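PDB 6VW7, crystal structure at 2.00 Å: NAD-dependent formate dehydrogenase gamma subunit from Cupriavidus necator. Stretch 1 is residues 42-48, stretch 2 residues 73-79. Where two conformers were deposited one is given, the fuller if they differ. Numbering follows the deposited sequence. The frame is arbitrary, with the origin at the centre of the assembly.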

# COMPACT_ATOMS: atom_id res chain seq x y z
N GLN A 42 -22.78 -6.27 -11.74
CA GLN A 42 -24.14 -6.39 -11.22
C GLN A 42 -24.36 -5.65 -9.91
O GLN A 42 -25.52 -5.43 -9.54
CB GLN A 42 -24.50 -7.87 -11.02
CG GLN A 42 -24.04 -8.76 -12.16
CD GLN A 42 -24.73 -8.42 -13.45
OE1 GLN A 42 -25.95 -8.30 -13.48
NE2 GLN A 42 -23.97 -8.25 -14.53
N GLY A 43 -23.29 -5.30 -9.20
CA GLY A 43 -23.37 -4.60 -7.95
C GLY A 43 -23.21 -5.49 -6.73
O GLY A 43 -22.90 -4.97 -5.65
N TYR A 44 -23.37 -6.80 -6.88
CA TYR A 44 -23.31 -7.75 -5.77
C TYR A 44 -23.21 -9.14 -6.37
O TYR A 44 -23.33 -9.31 -7.58
CB TYR A 44 -24.53 -7.63 -4.85
CG TYR A 44 -25.86 -7.94 -5.53
CD1 TYR A 44 -26.41 -7.07 -6.46
CD2 TYR A 44 -26.55 -9.11 -5.23
CE1 TYR A 44 -27.63 -7.36 -7.10
CE2 TYR A 44 -27.77 -9.40 -5.86
CZ TYR A 44 -28.30 -8.52 -6.79
OH TYR A 44 -29.50 -8.81 -7.41
N ILE A 45 -23.02 -10.13 -5.51
CA ILE A 45 -23.02 -11.51 -5.99
C ILE A 45 -24.33 -12.15 -5.53
O ILE A 45 -24.47 -12.45 -4.34
CB ILE A 45 -21.81 -12.30 -5.49
CG1 ILE A 45 -20.52 -11.67 -6.03
CG2 ILE A 45 -21.92 -13.77 -5.89
CD1 ILE A 45 -19.65 -11.18 -4.95
N PRO A 46 -25.29 -12.38 -6.42
CA PRO A 46 -26.57 -12.95 -5.99
C PRO A 46 -26.39 -14.41 -5.60
O PRO A 46 -25.56 -15.12 -6.16
CB PRO A 46 -27.46 -12.83 -7.23
CG PRO A 46 -26.64 -12.11 -8.28
CD PRO A 46 -25.22 -12.20 -7.89
N ASP A 47 -27.19 -14.84 -4.62
CA ASP A 47 -27.15 -16.24 -4.19
C ASP A 47 -27.35 -17.17 -5.38
O ASP A 47 -26.76 -18.26 -5.42
CB ASP A 47 -28.23 -16.49 -3.13
CG ASP A 47 -27.80 -16.06 -1.73
OD1 ASP A 47 -26.60 -15.77 -1.50
OD2 ASP A 47 -28.69 -16.01 -0.85
N ALA A 48 -28.18 -16.77 -6.34
CA ALA A 48 -28.47 -17.63 -7.48
C ALA A 48 -27.26 -17.82 -8.40
O ALA A 48 -27.29 -18.72 -9.24
CB ALA A 48 -29.65 -17.08 -8.29
N HIS A 73 -14.79 -7.54 1.03
CA HIS A 73 -15.06 -6.72 -0.14
C HIS A 73 -16.36 -7.13 -0.83
O HIS A 73 -17.07 -6.28 -1.37
CB HIS A 73 -13.88 -6.77 -1.11
CG HIS A 73 -14.11 -6.03 -2.39
ND1 HIS A 73 -13.96 -4.66 -2.49
CD2 HIS A 73 -14.48 -6.46 -3.62
CE1 HIS A 73 -14.24 -4.28 -3.73
NE2 HIS A 73 -14.55 -5.35 -4.43
N PHE A 74 -16.72 -8.42 -0.77
CA PHE A 74 -17.84 -8.94 -1.56
C PHE A 74 -19.16 -8.74 -0.82
O PHE A 74 -19.25 -9.01 0.38
CB PHE A 74 -17.64 -10.43 -1.85
CG PHE A 74 -16.46 -10.72 -2.76
CD1 PHE A 74 -16.28 -10.00 -3.93
CD2 PHE A 74 -15.55 -11.71 -2.44
CE1 PHE A 74 -15.20 -10.25 -4.76
CE2 PHE A 74 -14.47 -11.97 -3.27
CZ PHE A 74 -14.28 -11.25 -4.42
N ARG A 75 -20.18 -8.27 -1.52
CA ARG A 75 -21.50 -8.13 -0.92
C ARG A 75 -22.48 -9.03 -1.64
O ARG A 75 -22.37 -9.26 -2.85
CB ARG A 75 -21.98 -6.68 -0.90
CG ARG A 75 -21.81 -5.89 -2.17
CD ARG A 75 -22.21 -4.42 -1.94
NE ARG A 75 -21.26 -3.71 -1.09
CZ ARG A 75 -21.51 -3.30 0.15
NH1 ARG A 75 -22.69 -3.51 0.71
NH2 ARG A 75 -20.57 -2.67 0.84
N GLN A 76 -23.43 -9.57 -0.88
CA GLN A 76 -24.44 -10.48 -1.40
C GLN A 76 -25.79 -9.81 -1.62
O GLN A 76 -26.74 -10.49 -2.01
CB GLN A 76 -24.59 -11.68 -0.46
CG GLN A 76 -23.36 -12.57 -0.48
CD GLN A 76 -23.43 -13.72 0.51
OE1 GLN A 76 -23.62 -14.88 0.13
NE2 GLN A 76 -23.24 -13.40 1.80
N GLN A 77 -25.91 -8.52 -1.34
CA GLN A 77 -27.11 -7.75 -1.60
C GLN A 77 -26.69 -6.38 -2.11
O GLN A 77 -25.61 -5.90 -1.75
CB GLN A 77 -27.97 -7.60 -0.33
N PRO A 78 -27.52 -5.72 -2.92
CA PRO A 78 -27.11 -4.43 -3.47
C PRO A 78 -26.82 -3.41 -2.37
O PRO A 78 -27.43 -3.43 -1.30
CB PRO A 78 -28.32 -4.00 -4.31
CG PRO A 78 -29.05 -5.27 -4.60
CD PRO A 78 -28.84 -6.15 -3.41
N ALA A 79 -25.84 -2.56 -2.63
CA ALA A 79 -25.57 -1.43 -1.75
C ALA A 79 -26.46 -0.26 -2.18
O ALA A 79 -27.18 -0.33 -3.17
CB ALA A 79 -24.09 -1.05 -1.80
O HOH W 1 -24.17 -2.37 -4.92

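Two loops that lack regular secondary structure can still pack in a well-defined way, provided that a few backbone contacts fix their register and side chains fill the space around them. The contact between residues 42-48 and 73-79 of this formate dehydrogenase gamma subunit is a compact example. The touching parts run at 101° to each other, close to a right angle, so the chains approach over a short span and no ladder of hydrogen bonds develops. The backbones come nearest where Tyr 44 and Ile 45 meet Arg 75 and Gln 76, with the CA atoms of Ile 45 and Gln 76 4.9 Å apart.

At this point lies the one direct hydrogen bond of the contact, from Ile 45 N to Arg 75 O, 2.9 Å long and, at 168°, nearly straight. The same residue then offers its carbonyl to the next residue across: Gln 76 CA lies 3.5 Å from Ile 45 O, with an angle of 146° at the hydrogen, a CA-H...O contact that supplements the conventional bond. Just before this, Gly 43 leaves the preceding helix with a phi of 100°. At its backbone angles a CB would be jammed against the carbonyl oxygen of Gln 42, which by itself calls for glycine. A water extends the backbone link beyond the direct bond: it donates to Gly 43 O at 3.0 Å and accepts from Ala 79 N at 2.8 Å, bridging two polar groups too far apart to bond directly.

Among the side chains, Tyr 44 has the largest area covered by the opposing stretch. Its CA-to-CB bond points toward that stretch, and CB lies 3.4 Å from Arg 75 O, the same carbonyl that accepts the hydrogen bond from Ile 45. Pro 78 covers one face of the aromatic ring. Its CD stands 3.9 Å from the centroid of the Tyr 44 ring and only 4° off the normal, an almost ideal CH-pi placement, while Pro 78 CG approaches Tyr 44 CE1 to 3.6 Å. Tyrosine thus uses its ring surface here, without a hydrogen bond from its hydroxyl to the other stretch.

Ile 45 makes a second apolar contact. Its CA-to-CB bond points sideways, but the end of the side chain comes nearer, bringing CD1 to 3.7 Å from Phe 74 CD1; both residues are buried. The general lesson is economical: one straight hydrogen bond and one bridging water tie the backbones, while apolar packing occupies much of the remaining interface.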